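Local coordinates for dual specificity protein phosphatase 8 (Homo sapiens, PDB 4JMK), which probably dephosphorylates phosphotyrosine, phosphoserine and phosphothreonine in proteins and is thought to down-regulate mitogen-activated protein kinases, here seen as its catalytic domain, at residues L67-K78 and I98-T106; G2-G13 and F117-I125. The protein carries 1 engineered substitution. All blocks are in the same frame, centred on the assembly; numbering follows the deposited sequence.

Interaction 1 of 2, residues L67-K78 and I98-T106; sequences LDKSIEFIDKAK and IAIAYIMKT
Tyr102 and Asp75 illustrate how one polar bond can be fitted into an otherwise apolar helix crossing in the dual-specificity phosphatase domain. The phenol donates to the carboxylate, Tyr102 OH to Asp75 OD1 at 2.7 Å, meeting the syn side of that oxygen 25° out of the carboxylate plane. The same hydroxyl bonds His9 NE2, so two partners hold it. With CG opposite the backbone N (chi1 179°), the ring seats helix 94-107 on helix 67-79, a knob among Ile71, Ile74, Asp75 and Lys78. Ile74 CG2 makes a CH-pi contact over one face, 3.7 Å from the ring centroid, and Thr106 OG1 lies over the other while donating to Tyr102 O at 2.8 Å. A phenylalanine in place of Tyr102 would keep the ring but would probably leave Asp75 OD1 and His9 NE2 without their shared hydroxyl partner.

Farther along, CD1 of buried Ile71 lies 3.6 Å from CD in the aliphatic stem of exposed Lys105. Asp68 OD1 stays 4.4 Å from Lys105 NZ, too far for a salt bridge; it bonds Tyr138 OH instead. Ser70 OG is satisfied by Trp66 O. Leu67 CD2 rests on Ala101 CB at 4.0 Å. The two segments' axes cross at -77°, with Tyr138 of helix 129-148 touching Leu67, Ile71 and Lys105, while Leu33 of strand 29-34 meets Ser70 and Ile98.

Interaction 2 of 2, residues G2-G13 and F117-I125; sequences GLTRILPHLYLG and FVKDRRPSI
Thr4 OG1 is gripped by two groups: Arg122 NH1 donates to it at 2.9 Å with an N-H...O angle of 161°, and a water 2.8 Å from Thr4 OG1 hydrogen-bonds to it as well. The example shows how an N-terminal beta hairpin, strands 4-7 and 10-13 at the margin of the central sheet of a dual-specificity phosphatase domain, is tied to the end of helix 111-121 more than a hundred residues later. A classic beta bulge, in which Ile6 and Leu7 both face Leu10, interrupts the hairpin.

Arg122 reaches the strands as an extended chain, its CG opposite the backbone N (chi1 -172°). Thr4 OG1 lies only 3° out of the guanidinium plane; Gly2 O, also at the edge, receives a weak bond from the same NH1. Gly13 CA lies over one face of the group and Ser124 OG over the other. NE bonds Gly91 O and NH2 makes a weak bond to Ala90 O; with the NH1 bond to Thr4 these limit the group's rotation, next to the P-loop, which carries Ser88, the engineered residue at the predicted phosphocysteine position.

Beside the polar cluster, the contact is mainly apolar. Leu12 CD2 packs against Val118 CG1 at 3.7 Å and also lies beside the Arg122 methylene CD. Ile6 CD1 approaches both Val118 and the CB of Arg121, and Leu7 CD2 meets Phe117 CZ at 3.9 Å. The extended Arg121 side chain runs back along its own helix: its NH1 lies over the centre of the Phe117 ring, 3.2 Å above the plane, and donates to Phe117 O at 2.9 Å.

The two interactions, with centres 14 Å apart, show how elements far apart in the chain are joined in one catalytic domain. Along the chain interaction 1 is nested within the long loop closed by interaction 2, which joins the first strands to residues 117-125. Helices 94-107 and 111-121, one from each interaction, follow each other in sequence and pack through Ile103, whose CD1 touches both Phe117 and Val118. At the other end, the turn between strands 4-7 and 10-13 reaches helix 67-79 through His9, which packs on Lys78. Both contacts lie near the predicted active-site position: the side chains of Leu12 and Ile98 are about 6 and 8 Å, respectively, from that of Ser88.

Interaction 1 of 2, residues L67-K78 and I98-T106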
loop_
_atom_site.group_PDB
_atom_site.type_symbol
_atom_site.label_atom_id
_atom_site.label_comp_id
_atom_site.label_asym_id
_atom_site.label_seq_id
_atom_site.Cartn_x
_atom_site.Cartn_y
_atom_site.Cartn_z
ATOM N N LEU A 67 -7.288 3.198 4.786
ATOM C CA LEU A 67 -6.728 1.848 4.703
ATOM C C LEU A 67 -7.710 0.832 4.126
ATOM O O LEU A 67 -7.362 0.074 3.229
ATOM C CB LEU A 67 -6.192 1.386 6.068
ATOM C CG LEU A 67 -4.953 2.154 6.546
ATOM C CD1 LEU A 67 -4.493 1.689 7.942
ATOM C CD2 LEU A 67 -3.825 2.019 5.523
ATOM N N ASP A 68 -8.945 0.823 4.611
ATOM C CA ASP A 68 -9.909 -0.139 4.089
ATOM C C ASP A 68 -10.193 0.050 2.587
ATOM O O ASP A 68 -10.311 -0.933 1.853
ATOM C CB ASP A 68 -11.200 -0.123 4.914
ATOM C CG ASP A 68 -11.081 -0.932 6.208
ATOM O OD1 ASP A 68 -10.283 -1.906 6.264
ATOM O OD2 ASP A 68 -11.805 -0.600 7.165
ATOM N N LYS A 69 -10.280 1.300 2.131
ATOM C CA LYS A 69 -10.501 1.577 0.707
ATOM C C LYS A 69 -9.280 1.258 -0.157
ATOM O O LYS A 69 -9.420 0.822 -1.302
ATOM C CB LYS A 69 -10.945 3.030 0.492
ATOM C CG LYS A 69 -12.381 3.295 0.934
ATOM C CD LYS A 69 -12.881 4.644 0.421
ATOM C CE LYS A 69 -14.336 4.900 0.807
ATOM N NZ LYS A 69 -14.461 5.992 1.823
ATOM N N SER A 70 -8.086 1.502 0.379
ATOM C CA SER A 70 -6.841 1.114 -0.297
ATOM C C SER A 70 -6.763 -0.401 -0.469
ATOM O O SER A 70 -6.426 -0.913 -1.537
ATOM C CB SER A 70 -5.640 1.577 0.539
ATOM O OG SER A 70 -5.617 2.986 0.692
ATOM N N ILE A 71 -7.090 -1.129 0.589
ATOM C CA ILE A 71 -7.113 -2.584 0.524
ATOM C C ILE A 71 -8.147 -3.104 -0.491
ATOM O O ILE A 71 -7.858 -4.019 -1.269
ATOM C CB ILE A 71 -7.308 -3.160 1.944
ATOM C CG1 ILE A 71 -6.048 -2.881 2.771
ATOM C CG2 ILE A 71 -7.621 -4.657 1.929
ATOM C CD1 ILE A 71 -6.196 -3.201 4.266
ATOM N N GLU A 72 -9.340 -2.521 -0.489
ATOM C CA GLU A 72 -10.370 -2.841 -1.481
ATOM C C GLU A 72 -9.858 -2.645 -2.926
ATOM O O GLU A 72 -10.084 -3.490 -3.802
ATOM C CB GLU A 72 -11.599 -1.957 -1.218
ATOM C CG GLU A 72 -12.752 -2.127 -2.193
ATOM C CD GLU A 72 -13.792 -1.009 -2.074
ATOM O OE1 GLU A 72 -14.914 -1.281 -1.593
ATOM O OE2 GLU A 72 -13.493 0.141 -2.471
ATOM N N PHE A 73 -9.165 -1.535 -3.165
ATOM C CA PHE A 73 -8.589 -1.252 -4.479
ATOM C C PHE A 73 -7.596 -2.336 -4.892
ATOM O O PHE A 73 -7.617 -2.819 -6.038
ATOM C CB PHE A 73 -7.903 0.120 -4.459
ATOM C CG PHE A 73 -7.319 0.544 -5.796
ATOM C CD1 PHE A 73 -8.148 0.951 -6.842
ATOM C CD2 PHE A 73 -5.944 0.547 -5.994
ATOM C CE1 PHE A 73 -7.609 1.349 -8.072
ATOM C CE2 PHE A 73 -5.393 0.935 -7.216
ATOM C CZ PHE A 73 -6.233 1.348 -8.263
ATOM N N ILE A 74 -6.705 -2.704 -3.974
ATOM C CA ILE A 74 -5.716 -3.741 -4.261
ATOM C C ILE A 74 -6.419 -5.059 -4.560
ATOM O O ILE A 74 -6.021 -5.780 -5.487
ATOM C CB ILE A 74 -4.698 -3.906 -3.099
ATOM C CG1 ILE A 74 -3.820 -2.647 -2.989
ATOM C CG2 ILE A 74 -3.832 -5.176 -3.288
ATOM C CD1 ILE A 74 -3.061 -2.549 -1.676
ATOM N N ASP A 75 -7.477 -5.368 -3.812
ATOM C CA ASP A 75 -8.241 -6.590 -4.100
ATOM C C ASP A 75 -9.029 -6.529 -5.419
ATOM O O ASP A 75 -9.308 -7.569 -6.028
ATOM C CB ASP A 75 -9.149 -6.949 -2.921
ATOM C CG ASP A 75 -8.365 -7.528 -1.753
ATOM O OD1 ASP A 75 -7.354 -8.225 -2.009
ATOM O OD2 ASP A 75 -8.757 -7.292 -0.588
ATOM N N LYS A 76 -9.391 -5.331 -5.873
ATOM C CA LYS A 76 -10.032 -5.233 -7.187
ATOM C C LYS A 76 -9.063 -5.679 -8.279
ATOM O O LYS A 76 -9.454 -6.375 -9.220
ATOM C CB LYS A 76 -10.518 -3.818 -7.481
ATOM C CG LYS A 76 -11.720 -3.388 -6.674
ATOM C CD LYS A 76 -12.209 -2.018 -7.165
ATOM C CE LYS A 76 -13.314 -1.441 -6.290
ATOM N NZ LYS A 76 -13.664 -0.033 -6.696
ATOM N N ALA A 77 -7.799 -5.277 -8.153
ATOM C CA ALA A 77 -6.757 -5.734 -9.074
ATOM C C ALA A 77 -6.589 -7.253 -8.997
ATOM O O ALA A 77 -6.562 -7.941 -10.024
ATOM C CB ALA A 77 -5.425 -5.021 -8.787
ATOM N N LYS A 78 -6.489 -7.769 -7.773
ATOM C CA LYS A 78 -6.361 -9.208 -7.532
ATOM C C LYS A 78 -7.504 -10.000 -8.191
ATOM O O LYS A 78 -7.272 -11.042 -8.801
ATOM C CB LYS A 78 -6.333 -9.470 -6.020
ATOM C CG LYS A 78 -5.801 -10.845 -5.603
ATOM C CD LYS A 78 -6.074 -11.104 -4.133
ATOM C CE LYS A 78 -5.466 -12.430 -3.670
ATOM N NZ LYS A 78 -5.990 -13.620 -4.417
ATOM N N ILE A 98 0.781 1.358 3.657
ATOM C CA ILE A 98 -0.388 0.740 3.022
ATOM C C ILE A 98 -0.150 -0.734 2.696
ATOM O O ILE A 98 -1.004 -1.585 2.989
ATOM C CB ILE A 98 -0.839 1.537 1.785
ATOM C CG1 ILE A 98 -1.430 2.871 2.247
ATOM C CG2 ILE A 98 -1.877 0.744 0.943
ATOM C CD1 ILE A 98 -1.683 3.885 1.121
ATOM N N ALA A 99 1.015 -1.045 2.123
ATOM C CA ALA A 99 1.377 -2.435 1.829
ATOM C C ALA A 99 1.369 -3.289 3.089
ATOM O O ALA A 99 0.896 -4.440 3.068
ATOM C CB ALA A 99 2.744 -2.498 1.165
ATOM N N ILE A 100 1.901 -2.739 4.178
ATOM C CA ILE A 100 1.935 -3.478 5.452
ATOM C C ILE A 100 0.523 -3.758 5.935
ATOM O O ILE A 100 0.218 -4.884 6.321
ATOM C CB ILE A 100 2.752 -2.735 6.546
ATOM C CG1 ILE A 100 4.217 -2.657 6.113
ATOM C CG2 ILE A 100 2.656 -3.474 7.889
ATOM C CD1 ILE A 100 5.048 -1.610 6.856
ATOM N N ALA A 101 -0.342 -2.747 5.912
ATOM C CA ALA A 101 -1.736 -2.951 6.316
ATOM C C ALA A 101 -2.434 -4.010 5.454
ATOM O O ALA A 101 -3.243 -4.797 5.953
ATOM C CB ALA A 101 -2.504 -1.627 6.275
ATOM N N TYR A 102 -2.141 -4.027 4.157
ATOM C CA TYR A 102 -2.774 -5.003 3.279
ATOM C C TYR A 102 -2.424 -6.430 3.696
ATOM O O TYR A 102 -3.281 -7.322 3.702
ATOM C CB TYR A 102 -2.368 -4.774 1.816
ATOM C CG TYR A 102 -3.003 -5.793 0.903
ATOM C CD1 TYR A 102 -4.308 -5.628 0.448
ATOM C CD2 TYR A 102 -2.315 -6.937 0.520
ATOM C CE1 TYR A 102 -4.906 -6.586 -0.375
ATOM C CE2 TYR A 102 -2.903 -7.892 -0.303
ATOM C CZ TYR A 102 -4.193 -7.703 -0.743
ATOM O OH TYR A 102 -4.777 -8.647 -1.553
ATOM N N ILE A 103 -1.161 -6.648 4.035
ATOM C CA ILE A 103 -0.720 -7.973 4.449
ATOM C C ILE A 103 -1.330 -8.340 5.784
ATOM O O ILE A 103 -1.759 -9.481 5.990
ATOM C CB ILE A 103 0.811 -8.048 4.489
ATOM C CG1 ILE A 103 1.339 -7.969 3.057
ATOM C CG2 ILE A 103 1.296 -9.331 5.125
ATOM C CD1 ILE A 103 2.780 -7.677 2.999
ATOM N N MET A 104 -1.399 -7.365 6.687
ATOM C CA MET A 104 -2.038 -7.594 7.986
ATOM C C MET A 104 -3.469 -8.109 7.851
ATOM O O MET A 104 -3.842 -9.123 8.433
ATOM C CB MET A 104 -2.093 -6.288 8.768
ATOM C CG MET A 104 -0.801 -5.876 9.401
ATOM S SD MET A 104 -0.934 -4.223 10.115
ATOM C CE MET A 104 -2.061 -4.598 11.439
ATOM N N LYS A 105 -4.275 -7.388 7.089
ATOM C CA LYS A 105 -5.674 -7.733 6.938
ATOM C C LYS A 105 -5.851 -9.025 6.153
ATOM O O LYS A 105 -6.681 -9.852 6.513
ATOM C CB LYS A 105 -6.418 -6.595 6.249
ATOM C CG LYS A 105 -7.936 -6.779 6.218
ATOM C CD LYS A 105 -8.617 -5.542 5.646
ATOM C CE LYS A 105 -10.101 -5.739 5.498
ATOM N NZ LYS A 105 -10.668 -6.294 6.732
ATOM N N THR A 106 -5.079 -9.199 5.080
ATOM C CA THR A 106 -5.271 -10.352 4.201
ATOM C C THR A 106 -4.880 -11.652 4.886
ATOM O O THR A 106 -5.581 -12.658 4.775
ATOM C CB THR A 106 -4.446 -10.201 2.918
ATOM O OG1 THR A 106 -4.911 -9.056 2.193
ATOM C CG2 THR A 106 -4.572 -11.441 2.047
#

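Interaction 2 of 2, residues G2-G13 and F117-I125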
loop_
_atom_site.group_PDB
_atom_site.type_symbol
_atom_site.label_atom_id
_atom_site.label_comp_id
_atom_site.label_asym_id
_atom_site.label_seq_id
_atom_site.Cartn_x
_atom_site.Cartn_y
_atom_site.Cartn_z
ATOM N N GLY A 2 14.438 0.329 -8.332
ATOM C CA GLY A 2 14.360 -0.385 -7.067
ATOM C C GLY A 2 12.984 -0.983 -6.808
ATOM O O GLY A 2 12.660 -1.348 -5.676
ATOM N N LEU A 3 12.178 -1.078 -7.860
ATOM C CA LEU A 3 10.825 -1.633 -7.776
ATOM C C LEU A 3 10.774 -2.974 -7.044
ATOM O O LEU A 3 11.501 -3.899 -7.401
ATOM C CB LEU A 3 10.256 -1.812 -9.183
ATOM C CG LEU A 3 8.815 -2.312 -9.243
ATOM C CD1 LEU A 3 7.927 -1.338 -8.490
ATOM C CD2 LEU A 3 8.337 -2.459 -10.677
ATOM N N THR A 4 9.917 -3.078 -6.029
ATOM C CA THR A 4 9.812 -4.304 -5.233
ATOM C C THR A 4 8.499 -5.043 -5.462
ATOM O O THR A 4 7.423 -4.462 -5.343
ATOM C CB THR A 4 9.889 -4.000 -3.730
ATOM O OG1 THR A 4 10.986 -3.120 -3.481
ATOM C CG2 THR A 4 10.074 -5.294 -2.938
ATOM N N ARG A 5 8.588 -6.326 -5.791
ATOM C CA ARG A 5 7.409 -7.182 -5.809
ATOM C C ARG A 5 7.141 -7.686 -4.385
ATOM O O ARG A 5 7.977 -8.377 -3.797
ATOM C CB ARG A 5 7.639 -8.356 -6.756
ATOM C CG ARG A 5 6.392 -9.186 -7.052
ATOM C CD ARG A 5 6.750 -10.456 -7.825
ATOM N NE ARG A 5 7.165 -11.546 -6.939
ATOM C CZ ARG A 5 8.427 -11.933 -6.741
ATOM N NH1 ARG A 5 9.425 -11.323 -7.369
ATOM N NH2 ARG A 5 8.690 -12.938 -5.913
ATOM N N ILE A 6 5.986 -7.342 -3.819
ATOM C CA ILE A 6 5.663 -7.782 -2.453
ATOM C C ILE A 6 4.876 -9.106 -2.468
ATOM O O ILE A 6 5.220 -10.059 -1.755
ATOM C CB ILE A 6 4.873 -6.699 -1.673
ATOM C CG1 ILE A 6 5.671 -5.390 -1.623
ATOM C CG2 ILE A 6 4.547 -7.175 -0.259
ATOM C CD1 ILE A 6 7.026 -5.517 -0.903
ATOM N N LEU A 7 3.814 -9.139 -3.276
ATOM C CA LEU A 7 3.029 -10.351 -3.543
ATOM C C LEU A 7 2.892 -10.428 -5.060
ATOM O O LEU A 7 3.202 -9.450 -5.734
ATOM C CB LEU A 7 1.649 -10.237 -2.891
ATOM C CG LEU A 7 1.620 -9.969 -1.381
ATOM C CD1 LEU A 7 0.171 -9.825 -0.918
ATOM C CD2 LEU A 7 2.296 -11.099 -0.614
ATOM N N PRO A 8 2.433 -11.576 -5.609
ATOM C CA PRO A 8 2.369 -11.636 -7.075
ATOM C C PRO A 8 1.528 -10.516 -7.694
ATOM O O PRO A 8 1.815 -10.099 -8.818
ATOM C CB PRO A 8 1.734 -13.016 -7.346
ATOM C CG PRO A 8 2.155 -13.849 -6.197
ATOM C CD PRO A 8 2.159 -12.891 -4.994
ATOM N N HIS A 9 0.524 -10.015 -6.978
ATOM C CA HIS A 9 -0.308 -8.948 -7.528
ATOM C C HIS A 9 0.045 -7.586 -6.936
ATOM O O HIS A 9 -0.566 -6.588 -7.280
ATOM C CB HIS A 9 -1.793 -9.240 -7.304
ATOM C CG HIS A 9 -2.176 -9.394 -5.861
ATOM N ND1 HIS A 9 -1.704 -10.425 -5.071
ATOM C CD2 HIS A 9 -2.997 -8.660 -5.071
ATOM C CE1 HIS A 9 -2.216 -10.311 -3.858
ATOM N NE2 HIS A 9 -3.007 -9.254 -3.830
ATOM N N LEU A 10 1.025 -7.534 -6.041
ATOM C CA LEU A 10 1.269 -6.276 -5.313
ATOM C C LEU A 10 2.735 -5.841 -5.321
ATOM O O LEU A 10 3.617 -6.543 -4.779
ATOM C CB LEU A 10 0.762 -6.416 -3.860
ATOM C CG LEU A 10 1.020 -5.221 -2.934
ATOM C CD1 LEU A 10 0.214 -4.020 -3.398
ATOM C CD2 LEU A 10 0.646 -5.595 -1.507
ATOM N N TYR A 11 2.976 -4.679 -5.934
ATOM C CA TYR A 11 4.292 -4.044 -5.988
ATOM C C TYR A 11 4.335 -2.796 -5.127
ATOM O O TYR A 11 3.309 -2.133 -4.925
ATOM C CB TYR A 11 4.618 -3.624 -7.425
ATOM C CG TYR A 11 4.862 -4.783 -8.351
ATOM C CD1 TYR A 11 3.801 -5.496 -8.885
ATOM C CD2 TYR A 11 6.158 -5.147 -8.715
ATOM C CE1 TYR A 11 4.015 -6.561 -9.740
ATOM C CE2 TYR A 11 6.381 -6.207 -9.575
ATOM C CZ TYR A 11 5.302 -6.909 -10.085
ATOM O OH TYR A 11 5.504 -7.973 -10.939
ATOM N N LEU A 12 5.538 -2.463 -4.648
ATOM C CA LEU A 12 5.761 -1.265 -3.842
ATOM C C LEU A 12 6.923 -0.480 -4.470
ATOM O O LEU A 12 7.980 -1.049 -4.744
ATOM C CB LEU A 12 6.095 -1.687 -2.398
ATOM C CG LEU A 12 6.311 -0.638 -1.315
ATOM C CD1 LEU A 12 5.111 0.292 -1.265
ATOM C CD2 LEU A 12 6.534 -1.323 0.040
ATOM N N GLY A 13 6.732 0.806 -4.733
ATOM C CA GLY A 13 7.770 1.552 -5.429
ATOM C C GLY A 13 7.716 3.048 -5.226
ATOM O O GLY A 13 6.985 3.539 -4.358
ATOM N N PHE A 117 7.623 -8.548 7.135
ATOM C CA PHE A 117 7.417 -9.151 5.810
ATOM C C PHE A 117 7.767 -8.156 4.696
ATOM O O PHE A 117 8.470 -8.493 3.728
ATOM C CB PHE A 117 5.967 -9.637 5.661
ATOM C CG PHE A 117 5.688 -10.382 4.371
ATOM C CD1 PHE A 117 5.606 -11.773 4.359
ATOM C CD2 PHE A 117 5.478 -9.698 3.187
ATOM C CE1 PHE A 117 5.329 -12.458 3.181
ATOM C CE2 PHE A 117 5.198 -10.371 1.998
ATOM C CZ PHE A 117 5.132 -11.748 1.988
ATOM N N VAL A 118 7.278 -6.927 4.826
ATOM C CA VAL A 118 7.538 -5.931 3.797
ATOM C C VAL A 118 8.976 -5.455 3.877
ATOM O O VAL A 118 9.648 -5.278 2.852
ATOM C CB VAL A 118 6.575 -4.755 3.914
ATOM C CG1 VAL A 118 6.891 -3.691 2.840
ATOM C CG2 VAL A 118 5.144 -5.270 3.765
ATOM N N LYS A 119 9.449 -5.271 5.105
ATOM C CA LYS A 119 10.816 -4.796 5.346
ATOM C C LYS A 119 11.865 -5.764 4.787
ATOM O O LYS A 119 12.882 -5.340 4.228
ATOM C CB LYS A 119 11.016 -4.589 6.851
ATOM C CG LYS A 119 12.420 -4.197 7.270
ATOM C CD LYS A 119 12.668 -2.723 7.057
ATOM C CE LYS A 119 13.975 -2.278 7.721
ATOM N NZ LYS A 119 14.309 -0.909 7.273
ATOM N N ASP A 120 11.623 -7.066 4.936
ATOM C CA ASP A 120 12.521 -8.075 4.369
ATOM C C ASP A 120 12.665 -7.963 2.851
ATOM O O ASP A 120 13.728 -8.237 2.309
ATOM C CB ASP A 120 12.040 -9.491 4.707
ATOM C CG ASP A 120 12.281 -9.865 6.146
ATOM O OD1 ASP A 120 11.634 -10.827 6.613
ATOM O OD2 ASP A 120 13.100 -9.201 6.822
ATOM N N ARG A 121 11.590 -7.576 2.171
ATOM C CA ARG A 121 11.579 -7.552 0.710
ATOM C C ARG A 121 12.003 -6.191 0.157
ATOM O O ARG A 121 12.563 -6.097 -0.935
ATOM C CB ARG A 121 10.200 -7.985 0.182
ATOM C CG ARG A 121 9.934 -9.492 0.385
ATOM C CD ARG A 121 8.458 -9.844 0.521
ATOM N NE ARG A 121 8.293 -11.292 0.693
ATOM C CZ ARG A 121 8.371 -11.931 1.857
ATOM N NH1 ARG A 121 8.608 -11.268 2.985
ATOM N NH2 ARG A 121 8.219 -13.249 1.903
ATOM N N ARG A 122 11.749 -5.138 0.924
ATOM C CA ARG A 122 12.179 -3.789 0.557
ATOM C C ARG A 122 12.865 -3.148 1.768
ATOM O O ARG A 122 12.254 -2.370 2.500
ATOM C CB ARG A 122 10.966 -2.964 0.091
ATOM C CG ARG A 122 11.299 -1.595 -0.497
ATOM C CD ARG A 122 10.059 -0.943 -1.126
ATOM N NE ARG A 122 10.321 0.426 -1.571
ATOM C CZ ARG A 122 10.791 0.745 -2.775
ATOM N NH1 ARG A 122 11.062 -0.202 -3.659
ATOM N NH2 ARG A 122 10.997 2.016 -3.093
ATOM N N PRO A 123 14.148 -3.486 1.991
ATOM C CA PRO A 123 14.881 -3.084 3.200
ATOM C C PRO A 123 14.957 -1.578 3.402
ATOM O O PRO A 123 15.147 -1.122 4.532
ATOM C CB PRO A 123 16.291 -3.638 2.959
ATOM C CG PRO A 123 16.087 -4.805 2.053
ATOM C CD PRO A 123 14.928 -4.421 1.158
ATOM N N SER A 124 14.818 -0.815 2.325
ATOM C CA SER A 124 14.875 0.637 2.419
ATOM C C SER A 124 13.645 1.281 3.073
ATOM O O SER A 124 13.658 2.486 3.343
ATOM C CB SER A 124 15.106 1.250 1.036
ATOM O OG SER A 124 14.013 0.998 0.156
ATOM N N ILE A 125 12.576 0.522 3.328
ATOM C CA ILE A 125 11.394 1.179 3.899
ATOM C C ILE A 125 11.730 1.698 5.285
ATOM O O ILE A 125 12.554 1.118 5.996
ATOM C CB ILE A 125 10.117 0.296 3.968
ATOM C CG1 ILE A 125 10.269 -0.862 4.958
ATOM C CG2 ILE A 125 9.700 -0.188 2.577
ATOM C CD1 ILE A 125 8.937 -1.468 5.374
HETATM O O HOH W 1 13.451 -4.441 -3.564
#